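Local coordinates for protein carbonic anhydrase (PDB 3UCJ) that probably catalyses the reversible hydration of carbon dioxide to hydrogencarbonate as a zinc-dependent beta-class carbonic anhydrase, here inhibited by acetazolamide, at residues A160-V165 against L181-I186. Numbering follows the deposited sequence.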
loop_
_atom_site.group_PDB
_atom_site.type_symbol
_atom_site.label_atom_id
_atom_site.label_comp_id
_atom_site.label_asym_id
_atom_site.label_seq_id
_atom_site.Cartn_x
_atom_site.Cartn_y
_atom_site.Cartn_z
ATOM N N ALA A 160 -20.550 0.283 -5.296
ATOM C CA ALA A 160 -19.696 0.632 -4.180
ATOM C C ALA A 160 -18.502 1.450 -4.697
ATOM O O ALA A 160 -18.056 2.349 -3.985
ATOM C CB ALA A 160 -19.149 -0.676 -3.557
ATOM N N GLN A 161 -17.985 1.114 -5.890
ATOM C CA GLN A 161 -16.764 1.786 -6.366
ATOM C C GLN A 161 -17.164 3.187 -6.831
ATOM O O GLN A 161 -16.398 4.142 -6.648
ATOM C CB GLN A 161 -15.989 0.997 -7.448
ATOM C CG GLN A 161 -15.589 -0.430 -6.976
ATOM C CD GLN A 161 -14.965 -0.485 -5.544
ATOM O OE1 GLN A 161 -14.179 0.416 -5.154
ATOM N NE2 GLN A 161 -15.347 -1.563 -4.726
ATOM N N VAL A 162 -18.388 3.340 -7.313
ATOM C CA VAL A 162 -18.873 4.721 -7.588
ATOM C C VAL A 162 -18.939 5.518 -6.346
ATOM O O VAL A 162 -18.477 6.717 -6.315
ATOM C CB VAL A 162 -20.260 4.719 -8.333
ATOM C CG1 VAL A 162 -20.921 6.128 -8.265
ATOM C CG2 VAL A 162 -20.034 4.246 -9.727
ATOM N N PHE A 163 -19.459 4.925 -5.261
ATOM C CA PHE A 163 -19.474 5.657 -3.990
ATOM C C PHE A 163 -18.048 6.012 -3.535
ATOM O O PHE A 163 -17.749 7.162 -3.060
ATOM C CB PHE A 163 -20.172 4.777 -2.873
ATOM C CG PHE A 163 -20.276 5.473 -1.543
ATOM C CD1 PHE A 163 -21.488 6.100 -1.198
ATOM C CD2 PHE A 163 -19.234 5.453 -0.607
ATOM C CE1 PHE A 163 -21.659 6.733 0.021
ATOM C CE2 PHE A 163 -19.367 6.129 0.684
ATOM C CZ PHE A 163 -20.591 6.789 0.983
ATOM N N ASN A 164 -17.140 5.041 -3.685
ATOM C CA ASN A 164 -15.759 5.336 -3.244
ATOM C C ASN A 164 -15.130 6.508 -4.043
ATOM O O ASN A 164 -14.416 7.316 -3.473
ATOM C CB ASN A 164 -14.874 4.074 -3.405
ATOM C CG ASN A 164 -15.223 3.041 -2.310
ATOM O OD1 ASN A 164 -15.815 3.431 -1.314
ATOM N ND2 ASN A 164 -15.017 1.741 -2.563
ATOM N N VAL A 165 -15.406 6.557 -5.334
ATOM C CA VAL A 165 -14.857 7.655 -6.174
ATOM C C VAL A 165 -15.531 8.973 -5.645
ATOM O O VAL A 165 -14.830 9.979 -5.354
ATOM C CB VAL A 165 -15.153 7.418 -7.640
ATOM C CG1 VAL A 165 -14.948 8.750 -8.544
ATOM C CG2 VAL A 165 -14.282 6.259 -8.246
ATOM N N LEU A 181 -17.400 18.032 -12.296
ATOM C CA LEU A 181 -16.838 16.648 -12.324
ATOM C C LEU A 181 -18.028 15.740 -12.173
ATOM O O LEU A 181 -18.707 15.821 -11.201
ATOM C CB LEU A 181 -15.843 16.536 -11.145
ATOM C CG LEU A 181 -14.997 15.201 -11.162
ATOM C CD1 LEU A 181 -14.292 14.932 -12.472
ATOM C CD2 LEU A 181 -14.059 15.393 -9.979
ATOM N N SER A 182 -18.252 14.853 -13.116
ATOM C CA SER A 182 -19.280 13.857 -12.977
ATOM C C SER A 182 -18.696 12.399 -12.826
ATOM O O SER A 182 -17.623 12.127 -13.329
ATOM C CB SER A 182 -20.176 13.890 -14.204
ATOM O OG SER A 182 -19.537 13.489 -15.392
ATOM N N VAL A 183 -19.486 11.510 -12.231
ATOM C CA VAL A 183 -19.044 10.101 -11.916
ATOM C C VAL A 183 -20.186 9.216 -12.401
ATOM O O VAL A 183 -21.384 9.557 -12.213
ATOM C CB VAL A 183 -18.806 9.967 -10.429
ATOM C CG1 VAL A 183 -18.267 8.500 -10.095
ATOM C CG2 VAL A 183 -17.786 11.049 -9.927
ATOM N N HIS A 184 -19.823 8.197 -13.165
ATOM C CA HIS A 184 -20.728 7.272 -13.849
ATOM C C HIS A 184 -20.520 5.831 -13.505
ATOM O O HIS A 184 -19.375 5.319 -13.662
ATOM C CB HIS A 184 -20.533 7.449 -15.339
ATOM C CG HIS A 184 -20.609 8.895 -15.759
ATOM N ND1 HIS A 184 -21.786 9.488 -16.183
ATOM C CD2 HIS A 184 -19.681 9.887 -15.703
ATOM C CE1 HIS A 184 -21.563 10.764 -16.449
ATOM N NE2 HIS A 184 -20.303 11.041 -16.152
ATOM N N GLY A 185 -21.576 5.163 -13.041
ATOM C CA GLY A 185 -21.494 3.741 -12.857
ATOM C C GLY A 185 -21.928 2.994 -14.082
ATOM O O GLY A 185 -23.109 3.099 -14.467
ATOM N N ILE A 186 -21.038 2.267 -14.743
ATOM C CA ILE A 186 -21.405 1.514 -15.935
ATOM C C ILE A 186 -20.896 0.080 -15.852
ATOM O O ILE A 186 -20.038 -0.275 -14.969
ATOM C CB ILE A 186 -20.852 2.184 -17.212
ATOM C CG1 ILE A 186 -19.306 2.398 -17.106
ATOM C CG2 ILE A 186 -21.474 3.509 -17.416
ATOM C CD1 ILE A 186 -18.633 2.752 -18.501
#
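Helix-on-sheet packing in the alpha/beta fold of a beta-class carbonic anhydrase is exemplified by residues 160-165 of helix 146-167, which lie almost antiparallel (169°) to residues 182-186 of strand 182-189, their axes 8.3 Å apart. Three valines and one glycine carry the buried interface, made by van der Waals packing alone. Val-162 and Val-165, three residues apart and thus on the same helix face, straddle Val-183. All three valines place CG1 anti to the backbone N, and these CG1 methyls do most of the meeting. CG1 of Val-183 lies 3.7 Å from CG1 of Val-165 and 4.0 Å from CG1 of Val-162; the side chains of Val-183 and Val-165 cross obliquely, while those of Val-183 and Val-162 run past each other in opposite directions. The other methyl of Val-162, CG2, sits beside its own backbone N and presses onto bare strand backbone, 3.5 Å from CA of Gly-185. The lack of a side chain at Gly-185 is consistent with this close approach, the CA atoms of Val-162 and Gly-185 being 6.0 Å apart. Both helix valines also touch Val-100 of the neighbouring strand 97-103, and Val-162 reaches Ile-199 and Ile-202 of strand 194-202, so the helix spans three strands. On the other sheet face, His-184 turns from the helix and packs on Leu-9 of the second subunit. Its NE2 shares a 2.7 Å hydrogen bond with OG of Ser-182, a hydroxyl that also bonds ND1 of His-97. Within the helix, ND2 of Asn-164 donates to OE1 of Gln-161 at 3.0 Å, from above the carbonyl plane.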